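Local atomic coordinates of phosphoserine phosphatase RsbX (Bacillus subtilis, PDB entry 3W42), a protein that dephosphorylates the stressosome protein RsbS and is a negative regulator of sigma-B activity in the Bacillus subtilis general stress response. Residues V42-G47 / R187-T192; V14-K19 / S23-S28; F29-D34 / L38-A43; R164-K169 / K181-S186; E174-S179 / Y193-L198. One frame throughout, in Å; residues are numbered along the deposited sequence. Where two conformers were deposited one is given.

Contact 1. Residues V42-G47 / R187-T192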
# COMPACT_ATOMS: atom_id res chain seq x y z
N VAL A 42 0.78 1.53 -3.15
CA VAL A 42 -0.65 1.68 -3.36
C VAL A 42 -0.93 3.15 -3.53
O VAL A 42 -0.41 3.97 -2.73
CB VAL A 42 -1.48 1.05 -2.21
CG1 VAL A 42 -2.97 1.30 -2.42
CG2 VAL A 42 -1.15 -0.46 -2.06
N ALA A 43 -1.77 3.51 -4.48
CA ALA A 43 -2.13 4.88 -4.72
C ALA A 43 -3.59 5.03 -5.07
O ALA A 43 -4.19 4.12 -5.66
CB ALA A 43 -1.24 5.47 -5.87
N ASP A 44 -4.16 6.17 -4.73
CA ASP A 44 -5.56 6.50 -5.01
C ASP A 44 -5.57 7.85 -5.72
O ASP A 44 -5.23 8.88 -5.13
CB ASP A 44 -6.34 6.53 -3.69
CG ASP A 44 -7.82 6.79 -3.84
OD1 ASP A 44 -8.25 7.13 -4.97
OD2 ASP A 44 -8.57 6.66 -2.82
N GLY A 45 -5.91 7.86 -6.99
CA GLY A 45 -5.92 9.08 -7.74
C GLY A 45 -7.03 10.04 -7.34
O GLY A 45 -8.11 9.64 -6.97
N LEU A 46 -6.71 11.32 -7.37
CA LEU A 46 -7.73 12.35 -7.19
C LEU A 46 -8.61 12.43 -8.46
O LEU A 46 -8.29 11.86 -9.48
CB LEU A 46 -7.14 13.69 -6.80
CG LEU A 46 -6.87 13.86 -5.28
CD1 LEU A 46 -5.75 12.94 -4.75
CD2 LEU A 46 -6.57 15.33 -4.97
N GLY A 47 -9.79 13.04 -8.27
CA GLY A 47 -10.93 12.86 -9.19
C GLY A 47 -11.42 11.44 -9.09
O GLY A 47 -11.52 10.86 -8.00
N ARG A 187 -19.00 -1.75 -1.81
CA ARG A 187 -18.38 -1.13 -2.97
C ARG A 187 -18.72 0.35 -3.12
O ARG A 187 -18.91 0.87 -4.24
CB ARG A 187 -18.76 -1.95 -4.23
CG ARG A 187 -18.36 -3.41 -4.15
CD ARG A 187 -18.72 -4.19 -5.41
NE ARG A 187 -18.02 -3.64 -6.52
CZ ARG A 187 -18.17 -4.05 -7.77
NH1 ARG A 187 -18.99 -5.06 -8.07
NH2 ARG A 187 -17.49 -3.43 -8.71
N LYS A 188 -18.68 1.06 -2.02
CA LYS A 188 -18.94 2.48 -2.08
C LYS A 188 -17.79 3.29 -2.76
O LYS A 188 -18.01 4.36 -3.32
CB LYS A 188 -19.18 2.96 -0.66
CG LYS A 188 -19.36 4.34 -0.52
CD LYS A 188 -20.35 4.58 0.62
CE LYS A 188 -21.32 3.34 0.89
NZ LYS A 188 -21.89 2.62 -0.32
N ASP A 189 -16.57 2.80 -2.71
CA ASP A 189 -15.45 3.39 -3.39
C ASP A 189 -14.64 2.24 -3.97
O ASP A 189 -14.81 1.09 -3.57
CB ASP A 189 -14.57 4.20 -2.38
CG ASP A 189 -13.46 5.03 -3.02
OD1 ASP A 189 -13.51 5.27 -4.26
OD2 ASP A 189 -12.56 5.49 -2.26
N ASP A 190 -13.70 2.54 -4.88
CA ASP A 190 -12.63 1.62 -5.18
C ASP A 190 -11.95 1.19 -3.90
O ASP A 190 -11.73 2.02 -2.99
CB ASP A 190 -11.61 2.30 -6.08
CG ASP A 190 -12.19 2.79 -7.43
OD1 ASP A 190 -13.07 2.12 -7.98
OD2 ASP A 190 -11.67 3.81 -7.92
N LEU A 191 -11.62 -0.08 -3.82
CA LEU A 191 -11.03 -0.65 -2.58
C LEU A 191 -9.85 -1.47 -3.00
O LEU A 191 -10.00 -2.46 -3.76
CB LEU A 191 -12.09 -1.49 -1.88
CG LEU A 191 -11.82 -1.96 -0.47
CD1 LEU A 191 -13.11 -2.45 0.18
CD2 LEU A 191 -10.79 -3.02 -0.39
N THR A 192 -8.65 -1.13 -2.49
CA THR A 192 -7.39 -1.82 -2.75
C THR A 192 -6.69 -2.07 -1.49
O THR A 192 -6.56 -1.15 -0.65
CB THR A 192 -6.50 -0.98 -3.71
OG1 THR A 192 -7.21 -0.65 -4.88
CG2 THR A 192 -5.27 -1.73 -4.09
O HOH W 1 -11.17 6.58 -4.54
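Asp44 and Asp189 face each other across a manganese ion, at the place where the two beta sheets of the PPM-type alpha-beta-beta-alpha sandwich come together. Strand 37-45 belongs to one sheet and strand 191-198 to the other, and the touching parts, 42-44 and 189-192, run in nearly opposite directions (165°).

Metal coordination is the main interaction. Asp44 and Asp189 each bind the manganese through OD2, and Asp156 completes the set of protein ligands. The two ligand atoms, Asp44 OD2 and Asp189 OD2, are 4.2 Å apart, with the carboxylate planes turned 41° to each other. Two acidic groups this near would be expected to repel, and the cation between them probably offsets that. Aspartate's short side chain suits the site, since each hands one oxygen to the metal and keeps OD1 for other partners.

A water meets OD1 of both. It lies 3.0 Å from Asp44 OD1 and 2.7 Å from Asp189 OD1, a position from which it can bridge the carboxylates, though its two protons cannot serve every neighbouring oxygen at once.

Apolar packing takes over deeper in the sandwich. Val42 CG1 and Thr192 CG2 pass at 4.2 Å, each methyl trans to its own backbone nitrogen. Threonine fits here because it has two different branches: CG2 faces Val42, while OG1 hydrogen-bonds both Asp27 and Gln16.

Within 187-192, Asp189 OD1 also takes a weak bond from Asp190 N, 2.8 Å long and bent to 120° at the hydrogen.

Contact 2. Residues V14-K19 / S23-S28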
# COMPACT_ATOMS: atom_id res chain seq x y z
N VAL A 14 -2.87 -9.30 -2.88
CA VAL A 14 -3.38 -8.01 -3.33
C VAL A 14 -4.86 -8.20 -3.68
O VAL A 14 -5.20 -9.15 -4.43
CB VAL A 14 -2.65 -7.47 -4.55
CG1 VAL A 14 -3.26 -6.11 -4.97
CG2 VAL A 14 -1.20 -7.47 -4.33
N TYR A 15 -5.73 -7.34 -3.18
CA TYR A 15 -7.15 -7.31 -3.46
C TYR A 15 -7.46 -5.98 -4.09
O TYR A 15 -7.04 -4.93 -3.58
CB TYR A 15 -7.92 -7.46 -2.16
CG TYR A 15 -9.46 -7.33 -2.31
CD1 TYR A 15 -10.05 -6.04 -2.48
CD2 TYR A 15 -10.25 -8.39 -2.28
CE1 TYR A 15 -11.42 -5.86 -2.75
CE2 TYR A 15 -11.70 -8.19 -2.48
CZ TYR A 15 -12.21 -6.95 -2.73
OH TYR A 15 -13.61 -6.79 -2.92
N GLN A 16 -8.25 -5.97 -5.18
CA GLN A 16 -8.77 -4.73 -5.69
C GLN A 16 -10.15 -4.95 -6.26
O GLN A 16 -10.36 -5.91 -7.03
CB GLN A 16 -7.85 -4.13 -6.77
CG GLN A 16 -8.33 -2.77 -7.23
CD GLN A 16 -7.36 -2.12 -8.12
OE1 GLN A 16 -7.38 -2.39 -9.34
NE2 GLN A 16 -6.56 -1.21 -7.61
N LEU A 17 -11.06 -4.07 -5.98
CA LEU A 17 -12.39 -4.08 -6.59
C LEU A 17 -12.84 -2.65 -6.81
O LEU A 17 -12.62 -1.77 -5.99
CB LEU A 17 -13.43 -4.79 -5.72
CG LEU A 17 -14.49 -5.46 -6.63
CD1 LEU A 17 -13.91 -6.73 -7.36
CD2 LEU A 17 -15.60 -5.90 -5.70
N ASN A 18 -13.45 -2.41 -7.95
CA ASN A 18 -13.93 -1.08 -8.28
C ASN A 18 -15.17 -0.73 -7.48
O ASN A 18 -15.99 -1.59 -7.09
CB ASN A 18 -14.31 -1.01 -9.78
CG ASN A 18 -13.14 -1.08 -10.66
OD1 ASN A 18 -12.00 -1.34 -10.27
ND2 ASN A 18 -13.40 -0.80 -11.97
N LYS A 19 -15.39 0.56 -7.29
CA LYS A 19 -16.65 1.11 -6.88
C LYS A 19 -17.79 0.52 -7.71
O LYS A 19 -17.63 0.30 -8.93
CB LYS A 19 -16.65 2.61 -7.11
CG LYS A 19 -17.95 3.30 -6.72
CD LYS A 19 -17.86 4.78 -6.82
CE LYS A 19 -19.22 5.51 -6.55
NZ LYS A 19 -19.14 6.98 -6.77
N SER A 23 -16.47 1.41 -14.38
CA SER A 23 -15.60 0.67 -15.21
C SER A 23 -14.11 0.83 -14.92
O SER A 23 -13.39 -0.13 -14.93
CB SER A 23 -15.87 1.19 -16.68
OG SER A 23 -15.00 0.48 -17.52
N ILE A 24 -13.70 2.07 -14.68
CA ILE A 24 -12.28 2.45 -14.57
C ILE A 24 -11.95 2.66 -13.09
O ILE A 24 -12.47 3.52 -12.44
CB ILE A 24 -11.92 3.67 -15.35
CG1 ILE A 24 -12.23 3.37 -16.83
CG2 ILE A 24 -10.46 4.07 -15.15
CD1 ILE A 24 -11.51 1.91 -17.34
N CYS A 25 -10.97 1.88 -12.57
CA CYS A 25 -10.52 2.02 -11.17
C CYS A 25 -9.62 3.22 -11.08
O CYS A 25 -8.73 3.45 -11.91
CB CYS A 25 -9.80 0.75 -10.80
SG CYS A 25 -9.49 0.62 -9.03
N GLY A 26 -9.80 4.02 -10.04
CA GLY A 26 -8.89 5.12 -9.74
C GLY A 26 -7.74 4.75 -8.83
O GLY A 26 -6.83 5.60 -8.69
N ASP A 27 -7.75 3.57 -8.25
CA ASP A 27 -6.68 3.09 -7.41
C ASP A 27 -5.67 2.34 -8.29
O ASP A 27 -6.04 1.69 -9.26
CB ASP A 27 -7.14 2.10 -6.35
CG ASP A 27 -8.00 2.62 -5.18
OD1 ASP A 27 -8.22 3.83 -5.08
OD2 ASP A 27 -8.42 1.72 -4.38
N SER A 28 -4.42 2.31 -7.89
CA SER A 28 -3.43 1.44 -8.51
C SER A 28 -2.55 0.82 -7.42
O SER A 28 -2.51 1.25 -6.26
CB SER A 28 -2.63 2.16 -9.64
OG SER A 28 -3.34 2.72 -10.72
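Gln16 NE2 is held by two partners: by a weak, bent hydrogen bond to Asp27 O (3.4 Å, 132° at the hydrogen) and by a second bond to Thr192 OG1 outside the two segments. Glutamine suits the place because its extended chain carries the amide from strand 10-17 across to the backbone of strand 27-33 in the other sheet.

Cys25 lies beside that amide. Its sulfur sits above the amide plane almost directly over the carbonyl carbon, with Gln16 CD and Cys25 SG 3.6 Å apart. The sulfur points this way because SG lies opposite the backbone nitrogen (chi1 -168°). It also receives a weak bond from Asp27 N, at 3.5 Å from Cys25 SG, which may help hold the bend at Gly26.

Asn18 meets Cys25 as well. Its OD1 rests 3.1 Å from Cys25 CB and 3.4 Å from Cys25 SG, and its ND2 is 3.0 Å from Ser23 O while hydrogen-bonding Lys22 O. A short amide is apt here, since one flat group can meet both the cysteine and the backbone of the loop.

The carboxylate of Asp190 joins the two segments from outside, OD1 taking Lys19 N and OD2 taking Gly26 N. Asp27 OD2, besides its bond to Thr192, is also bonded to Thr155 OG1.

The chain here leaves strand 10-17 of one sheet and enters strand 27-33 of the other. This sheet-to-sheet connection lies at the metal-binding end of the PPM-type sandwich, where the Asp27 side chain comes within about 4 Å of the manganese.

Contact 3. Residues F29-D34 / L38-A43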
# COMPACT_ATOMS: atom_id res chain seq x y z
N PHE A 29 -1.84 -0.24 -7.82
CA PHE A 29 -0.86 -0.89 -6.95
C PHE A 29 0.27 -1.39 -7.78
O PHE A 29 0.16 -1.62 -8.97
CB PHE A 29 -1.48 -2.00 -6.15
CG PHE A 29 -1.99 -3.15 -7.07
CD1 PHE A 29 -1.16 -4.15 -7.49
CD2 PHE A 29 -3.31 -3.14 -7.53
CE1 PHE A 29 -1.61 -5.14 -8.32
CE2 PHE A 29 -3.74 -4.13 -8.36
CZ PHE A 29 -2.88 -5.06 -8.79
N PHE A 30 1.39 -1.61 -7.11
CA PHE A 30 2.52 -2.34 -7.68
C PHE A 30 3.13 -3.22 -6.59
O PHE A 30 3.25 -2.76 -5.42
CB PHE A 30 3.60 -1.42 -8.27
CG PHE A 30 4.68 -2.22 -8.92
CD1 PHE A 30 4.45 -2.86 -10.10
CD2 PHE A 30 5.91 -2.42 -8.29
CE1 PHE A 30 5.46 -3.69 -10.66
CE2 PHE A 30 6.86 -3.21 -8.83
CZ PHE A 30 6.67 -3.86 -10.00
N MET A 31 3.56 -4.40 -6.89
CA MET A 31 4.10 -5.42 -5.89
C MET A 31 5.23 -6.13 -6.66
O MET A 31 4.89 -6.76 -7.66
CB MET A 31 3.14 -6.54 -5.41
CG MET A 31 3.79 -7.72 -4.65
SD MET A 31 4.68 -7.26 -3.12
CE MET A 31 3.25 -6.89 -2.46
N LYS A 32 6.44 -6.22 -6.15
CA LYS A 32 7.41 -7.20 -6.64
C LYS A 32 8.31 -7.62 -5.52
O LYS A 32 8.86 -6.81 -4.82
CB LYS A 32 8.26 -6.62 -7.76
CG LYS A 32 9.24 -7.54 -8.39
CD LYS A 32 10.29 -6.70 -9.18
CE LYS A 32 9.63 -6.09 -10.50
NZ LYS A 32 10.35 -5.28 -11.65
N ALA A 33 8.46 -8.91 -5.37
CA ALA A 33 9.35 -9.53 -4.44
C ALA A 33 10.34 -10.42 -5.18
O ALA A 33 9.97 -11.10 -6.13
CB ALA A 33 8.61 -10.34 -3.33
N ASP A 34 11.58 -10.43 -4.75
CA ASP A 34 12.55 -11.46 -5.13
C ASP A 34 13.11 -12.05 -3.81
O ASP A 34 12.51 -11.86 -2.75
CB ASP A 34 13.61 -10.89 -6.05
CG ASP A 34 14.54 -9.88 -5.44
OD1 ASP A 34 14.65 -9.74 -4.26
OD2 ASP A 34 15.26 -9.31 -6.27
N LEU A 38 11.53 -6.64 -1.25
CA LEU A 38 10.14 -6.32 -1.69
C LEU A 38 10.11 -4.85 -2.01
O LEU A 38 10.62 -4.05 -1.23
CB LEU A 38 9.10 -6.60 -0.55
CG LEU A 38 7.62 -6.34 -0.85
CD1 LEU A 38 7.11 -7.58 -1.63
CD2 LEU A 38 6.67 -6.08 0.38
N ILE A 39 9.36 -4.49 -3.05
CA ILE A 39 8.82 -3.16 -3.13
C ILE A 39 7.34 -3.25 -3.40
O ILE A 39 6.84 -4.14 -4.11
CB ILE A 39 9.45 -2.30 -4.16
CG1 ILE A 39 8.99 -0.85 -3.97
CG2 ILE A 39 9.19 -2.81 -5.57
CD1 ILE A 39 9.87 0.13 -4.61
N CYS A 40 6.62 -2.36 -2.78
CA CYS A 40 5.17 -2.29 -3.07
C CYS A 40 4.70 -0.87 -2.84
O CYS A 40 5.29 -0.05 -2.18
CB CYS A 40 4.29 -3.32 -2.45
SG CYS A 40 4.25 -3.06 -0.65
N ALA A 41 3.62 -0.56 -3.54
CA ALA A 41 3.01 0.75 -3.46
C ALA A 41 1.54 0.64 -3.73
O ALA A 41 1.11 -0.21 -4.53
CB ALA A 41 3.65 1.71 -4.44
N VAL A 42 0.78 1.53 -3.15
CA VAL A 42 -0.65 1.68 -3.36
C VAL A 42 -0.93 3.15 -3.53
O VAL A 42 -0.41 3.97 -2.73
CB VAL A 42 -1.48 1.05 -2.21
CG1 VAL A 42 -2.97 1.30 -2.42
CG2 VAL A 42 -1.15 -0.46 -2.06
N ALA A 43 -1.77 3.51 -4.48
CA ALA A 43 -2.13 4.88 -4.72
C ALA A 43 -3.59 5.03 -5.07
O ALA A 43 -4.19 4.12 -5.66
CB ALA A 43 -1.24 5.47 -5.87
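Phe30 and Ala41 exchange a pair of backbone hydrogen bonds, Phe30 N to Ala41 O and Ala41 N to Phe30 O, both 2.9 Å. Lys32 and Ile39 repeat the arrangement, with Lys32 N to Ile39 O at 2.9 Å and Ile39 N to Lys32 O at 3.0 Å. The non-hydrogen-bonded pair Met31-Cys40 lies between them, with Phe29-Val42 and Ala33-Leu38 on the outer sides. CA-H...O contacts such as Phe29 CA to Ala41 O (3.2 Å) fill in. The result is a regular antiparallel beta hairpin, its strands at 172°.

On the face of Phe30, Lys32, Ile39 and Ala41, Phe30 CG lies opposite its backbone nitrogen (chi1 -177°), which carries the ring towards Ile39. In the Ile39 conformer given, CG2 meets the ring edge at Phe30 CE2 (4.0 Å), the two side chains crossing at about a right angle. On the other face, Phe29 CB is 4.4 Å from Val42 CG2.

Apolar residues suit the first face because it lies under helix 49-65, whose Val63 touches Phe30, Ile39 and Ala41; Lys32 stands at the exposed rim. Phe29, Met31 and Leu38 face strand 10-17 of the opposite sheet, and strand 88-96 continues this sheet beyond 37-45.

Contact 4. Residues R164-K169 / K181-S186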
# COMPACT_ATOMS: atom_id res chain seq x y z
N ARG A 164 -6.08 -3.71 13.31
CA ARG A 164 -5.04 -4.44 14.02
C ARG A 164 -5.56 -5.80 14.44
O ARG A 164 -4.83 -6.76 14.42
CB ARG A 164 -4.63 -3.65 15.25
CG ARG A 164 -3.73 -2.47 15.01
CD ARG A 164 -3.47 -1.79 16.34
NE ARG A 164 -2.53 -0.70 16.20
CZ ARG A 164 -2.37 0.28 17.07
NH1 ARG A 164 -3.09 0.30 18.19
NH2 ARG A 164 -1.45 1.22 16.82
N SER A 165 -6.82 -5.88 14.86
CA SER A 165 -7.36 -7.14 15.30
C SER A 165 -7.38 -8.20 14.19
O SER A 165 -7.17 -9.37 14.43
CB SER A 165 -8.76 -6.93 15.92
OG SER A 165 -9.77 -6.63 14.97
N HIS A 166 -7.69 -7.75 12.95
CA HIS A 166 -7.72 -8.67 11.86
C HIS A 166 -6.33 -9.21 11.59
O HIS A 166 -6.14 -10.39 11.26
CB HIS A 166 -8.30 -7.98 10.60
CG HIS A 166 -9.74 -7.62 10.76
ND1 HIS A 166 -10.72 -8.48 10.33
CD2 HIS A 166 -10.33 -6.55 11.29
CE1 HIS A 166 -11.89 -7.91 10.61
NE2 HIS A 166 -11.70 -6.74 11.19
N LEU A 167 -5.33 -8.34 11.63
CA LEU A 167 -3.92 -8.75 11.43
C LEU A 167 -3.51 -9.70 12.53
O LEU A 167 -2.82 -10.67 12.26
CB LEU A 167 -3.01 -7.54 11.42
CG LEU A 167 -3.22 -6.55 10.25
CD1 LEU A 167 -2.30 -5.34 10.47
CD2 LEU A 167 -2.87 -7.14 8.97
N LYS A 168 -3.86 -9.41 13.78
CA LYS A 168 -3.41 -10.24 14.89
C LYS A 168 -4.00 -11.64 14.78
O LYS A 168 -3.31 -12.63 14.95
CB LYS A 168 -3.86 -9.59 16.16
CG LYS A 168 -3.58 -10.42 17.38
CD LYS A 168 -3.83 -9.62 18.71
CE LYS A 168 -3.56 -10.50 19.90
NZ LYS A 168 -3.59 -9.71 21.15
N LYS A 169 -5.32 -11.73 14.52
CA LYS A 169 -5.99 -13.04 14.54
C LYS A 169 -5.60 -13.95 13.35
O LYS A 169 -5.57 -15.17 13.49
CB LYS A 169 -7.48 -12.88 14.63
CG LYS A 169 -7.90 -12.34 15.96
CD LYS A 169 -9.35 -12.27 16.15
CE LYS A 169 -9.82 -11.32 15.19
NZ LYS A 169 -11.27 -10.98 15.40
N LYS A 181 -13.83 -9.58 4.62
CA LYS A 181 -14.81 -9.63 3.53
C LYS A 181 -16.00 -8.72 3.80
O LYS A 181 -16.52 -8.13 2.82
CB LYS A 181 -15.28 -11.06 3.36
CG LYS A 181 -16.38 -11.15 2.36
CD LYS A 181 -16.78 -12.50 1.94
CE LYS A 181 -17.83 -12.38 0.78
NZ LYS A 181 -19.23 -11.93 1.24
N MET A 182 -16.47 -8.55 5.04
CA MET A 182 -17.66 -7.76 5.27
C MET A 182 -17.51 -6.34 4.83
O MET A 182 -18.49 -5.64 4.62
CB MET A 182 -18.13 -7.86 6.69
CG MET A 182 -17.27 -7.11 7.70
SD MET A 182 -18.03 -6.64 9.25
CE MET A 182 -19.23 -5.43 8.64
N TYR A 183 -16.29 -5.82 4.74
CA TYR A 183 -15.99 -4.44 4.37
C TYR A 183 -15.88 -4.24 2.89
O TYR A 183 -15.65 -3.13 2.42
CB TYR A 183 -14.71 -4.00 5.11
CG TYR A 183 -14.72 -4.29 6.54
CD1 TYR A 183 -15.57 -3.66 7.40
CD2 TYR A 183 -13.92 -5.30 7.02
CE1 TYR A 183 -15.60 -3.93 8.75
CE2 TYR A 183 -13.92 -5.66 8.37
CZ TYR A 183 -14.78 -5.01 9.21
OH TYR A 183 -14.76 -5.36 10.55
N THR A 184 -16.03 -5.30 2.10
CA THR A 184 -15.82 -5.26 0.66
C THR A 184 -17.11 -5.35 -0.13
O THR A 184 -17.08 -5.20 -1.34
CB THR A 184 -14.93 -6.44 0.21
OG1 THR A 184 -15.63 -7.69 0.31
CG2 THR A 184 -13.56 -6.46 0.92
N THR A 185 -18.23 -5.60 0.52
CA THR A 185 -19.43 -5.88 -0.16
C THR A 185 -20.19 -4.62 -0.64
O THR A 185 -20.89 -4.64 -1.64
CB THR A 185 -20.35 -6.81 0.69
OG1 THR A 185 -20.46 -6.22 1.95
CG2 THR A 185 -19.72 -8.17 0.81
N SER A 186 -20.09 -3.52 0.08
CA SER A 186 -20.83 -2.34 -0.30
C SER A 186 -20.32 -1.67 -1.56
O SER A 186 -21.07 -1.05 -2.28
CB SER A 186 -20.74 -1.29 0.82
OG SER A 186 -19.45 -0.62 0.83
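His166 and Tyr183 reach toward each other from opposite directions, bridging helix 163-169 and the loop that leads to strand 191-198. In both, CG lies beside the backbone nitrogen and opposite the carbonyl carbon (His166 chi1 -67°), which sends each ring out to meet the other. The rings stand nearly upright to one another: the planes make 83° and the centroids are 5.6 Å apart. The tyrosine hydroxyl arrives at the rim of the imidazole near its plane, while His166 CE1 lies in the plane of the Tyr183 ring at its edge.

One polar contact results, a weak hydrogen bond of 3.4 Å between His166 NE2 and Tyr183 OH, bent to 134°; either group could be the donor. Histidine suits this spot because its two nitrogens serve two partners. ND1 bonds Ser179 OG at the end of the next helix, which should limit the ring's rotation and leaves NE2 turned to the tyrosine.

Tyr183 is steadied from its own segment. Met182 CG sits 3.5 Å above the centre of one Tyr183 ring face. Just beyond, Lys181 O accepts both Thr184 N (3.0 Å) and Thr184 OG1 (2.7 Å), the latter on a lone pair, so that the threonine closes the short turn at 181-184 on itself.

Val160 touches both side chains. Leu167 packs on Ile113 of strand 111-115 and Leu195 of strand 191-198, seating helix 163-169 against the six-stranded sheet, while Thr184 rests on Leu191.

Contact 5. Residues E174-S179 / Y193-L198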
# COMPACT_ATOMS: atom_id res chain seq x y z
N GLU A 174 -4.41 -15.13 3.21
CA GLU A 174 -5.73 -15.53 2.75
C GLU A 174 -6.74 -15.38 3.87
O GLU A 174 -7.87 -14.92 3.68
CB GLU A 174 -5.72 -16.98 2.24
CG GLU A 174 -7.05 -17.54 1.86
CD GLU A 174 -6.90 -18.90 1.20
OE1 GLU A 174 -6.10 -19.04 0.24
OE2 GLU A 174 -7.50 -19.87 1.64
N GLU A 175 -6.38 -15.86 5.04
CA GLU A 175 -7.27 -15.73 6.22
C GLU A 175 -7.55 -14.30 6.56
O GLU A 175 -8.70 -13.94 6.86
CB GLU A 175 -6.79 -16.49 7.44
CG GLU A 175 -6.91 -17.99 7.26
CD GLU A 175 -6.17 -18.86 8.16
OE1 GLU A 175 -4.92 -18.81 7.98
OE2 GLU A 175 -6.71 -19.82 8.69
N ILE A 176 -6.56 -13.42 6.54
CA ILE A 176 -6.80 -12.03 6.85
C ILE A 176 -7.72 -11.43 5.78
O ILE A 176 -8.62 -10.65 6.11
CB ILE A 176 -5.46 -11.23 6.95
CG1 ILE A 176 -4.57 -11.76 8.12
CG2 ILE A 176 -5.78 -9.75 7.24
CD1 ILE A 176 -3.11 -11.36 8.04
N SER A 177 -7.46 -11.73 4.52
CA SER A 177 -8.33 -11.21 3.47
C SER A 177 -9.80 -11.65 3.69
O SER A 177 -10.74 -10.86 3.64
CB SER A 177 -7.82 -11.66 2.12
OG SER A 177 -8.60 -11.09 1.08
N ASN A 178 -9.97 -12.93 4.01
CA ASN A 178 -11.30 -13.42 4.25
C ASN A 178 -11.93 -12.75 5.46
O ASN A 178 -13.15 -12.46 5.49
CB ASN A 178 -11.30 -14.93 4.32
CG ASN A 178 -11.05 -15.60 2.98
OD1 ASN A 178 -10.58 -16.78 2.95
ND2 ASN A 178 -11.28 -14.90 1.88
N SER A 179 -11.11 -12.44 6.47
CA SER A 179 -11.57 -11.75 7.68
C SER A 179 -12.15 -10.38 7.39
O SER A 179 -13.00 -9.88 8.15
CB SER A 179 -10.37 -11.63 8.62
OG SER A 179 -10.68 -11.11 9.87
N TYR A 193 -6.17 -3.29 -1.31
CA TYR A 193 -5.27 -3.52 -0.19
C TYR A 193 -4.22 -4.53 -0.58
O TYR A 193 -4.43 -5.39 -1.43
CB TYR A 193 -6.00 -3.93 1.12
CG TYR A 193 -6.84 -5.17 1.09
CD1 TYR A 193 -6.31 -6.43 1.20
CD2 TYR A 193 -8.22 -5.07 1.00
CE1 TYR A 193 -7.14 -7.56 1.22
CE2 TYR A 193 -9.03 -6.18 1.06
CZ TYR A 193 -8.50 -7.41 1.15
OH TYR A 193 -9.36 -8.50 1.19
N ILE A 194 -3.07 -4.42 0.08
CA ILE A 194 -1.98 -5.38 0.01
C ILE A 194 -1.75 -5.90 1.40
O ILE A 194 -1.55 -5.12 2.32
CB ILE A 194 -0.70 -4.77 -0.55
CG1 ILE A 194 -0.86 -4.18 -1.94
CG2 ILE A 194 0.45 -5.79 -0.48
CD1 ILE A 194 0.40 -3.56 -2.55
N LEU A 195 -1.79 -7.21 1.57
CA LEU A 195 -1.47 -7.90 2.79
C LEU A 195 -0.11 -8.58 2.68
O LEU A 195 0.18 -9.19 1.62
CB LEU A 195 -2.47 -8.98 3.06
CG LEU A 195 -3.87 -8.49 3.43
CD1 LEU A 195 -4.91 -9.54 3.43
CD2 LEU A 195 -3.75 -7.92 5.02
N GLY A 196 0.65 -8.62 3.75
CA GLY A 196 1.86 -9.39 3.81
C GLY A 196 2.00 -10.07 5.17
O GLY A 196 1.63 -9.56 6.19
N GLN A 197 2.58 -11.27 5.10
CA GLN A 197 2.98 -12.04 6.28
C GLN A 197 4.46 -12.33 6.10
O GLN A 197 4.85 -12.96 5.11
CB GLN A 197 2.15 -13.32 6.42
CG GLN A 197 2.65 -14.19 7.55
CD GLN A 197 1.75 -15.37 7.76
OE1 GLN A 197 1.38 -15.64 8.93
NE2 GLN A 197 1.44 -16.09 6.75
N LEU A 198 5.27 -11.88 7.07
CA LEU A 198 6.75 -11.91 6.96
C LEU A 198 7.32 -13.01 7.81
O LEU A 198 6.99 -13.13 9.03
CB LEU A 198 7.29 -10.56 7.47
CG LEU A 198 6.98 -9.40 6.52
CD1 LEU A 198 7.01 -8.08 7.21
CD2 LEU A 198 8.01 -9.41 5.34
O HOH W 2 -11.98 -9.54 1.60
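Ser177, on helix 173-179, meets both Tyr193 and Leu195 of strand 191-198. Its CB lies 3.6 Å from Tyr193 OH and 3.8 Å from Leu195 CD1, between a polar and an apolar neighbour. From there OG swings out trans to the backbone nitrogen (chi1 -176°) and ends 2.7 Å from Tyr193 OH in a hydrogen bond that either hydroxyl could donate. OG approaches the phenol in the plane of its ring, at the edge. A water also meets the tyrosine oxygen: it is 2.8 Å from Tyr193 OH and donates to Ser177 O at 2.7 Å. Small, polar serine fits because it lets the helix lie close and still answers a buried hydroxyl.

This is one outer layer of the alpha-beta-beta-alpha sandwich, a helix lying on the sheet face of strand 191-198. The axes of 174-179 and 193-198 approach to 9.0 Å and run at 143°.

Leu195 supplies the apolar part of the seam. Its CD1 lies mainly against the helix backbone at Ser177 N (3.5 Å), while CD2 meets Ile176 CG2 at the same distance, 3.5 Å, the two side chains crossing at a slant. Leucine serves well at this position because its two methyls reach Ser177 and Ile176 at once. On the sheet, Tyr193 stacks its ring with Tyr15 of strand 10-17, and Leu195 also touches Ile152 of strand 150-154.

Overall arrangement
Contacts 1 and 2 form the metal-binding end of the sandwich, their centres about 6 Å apart; Asp44 and Asp189 of contact 1 bind the manganese and Asp27 of contact 2 lies near it. Contact 3 continues both along strands 27-33 and 37-45, joined to contact 2 where Ser28 N meets Ala43 O at 2.9 Å. Contact 5 shares strand 191-198 with contact 1, and its Ile194 crosses the interior between the sheets, Ile194 CD1 lying 3.5 Å from Val42 CG2. Contact 4 sits beside contact 5, centres about 9 Å apart, on the outer helical layer; its Tyr183 side chain is about 13 Å from the manganese.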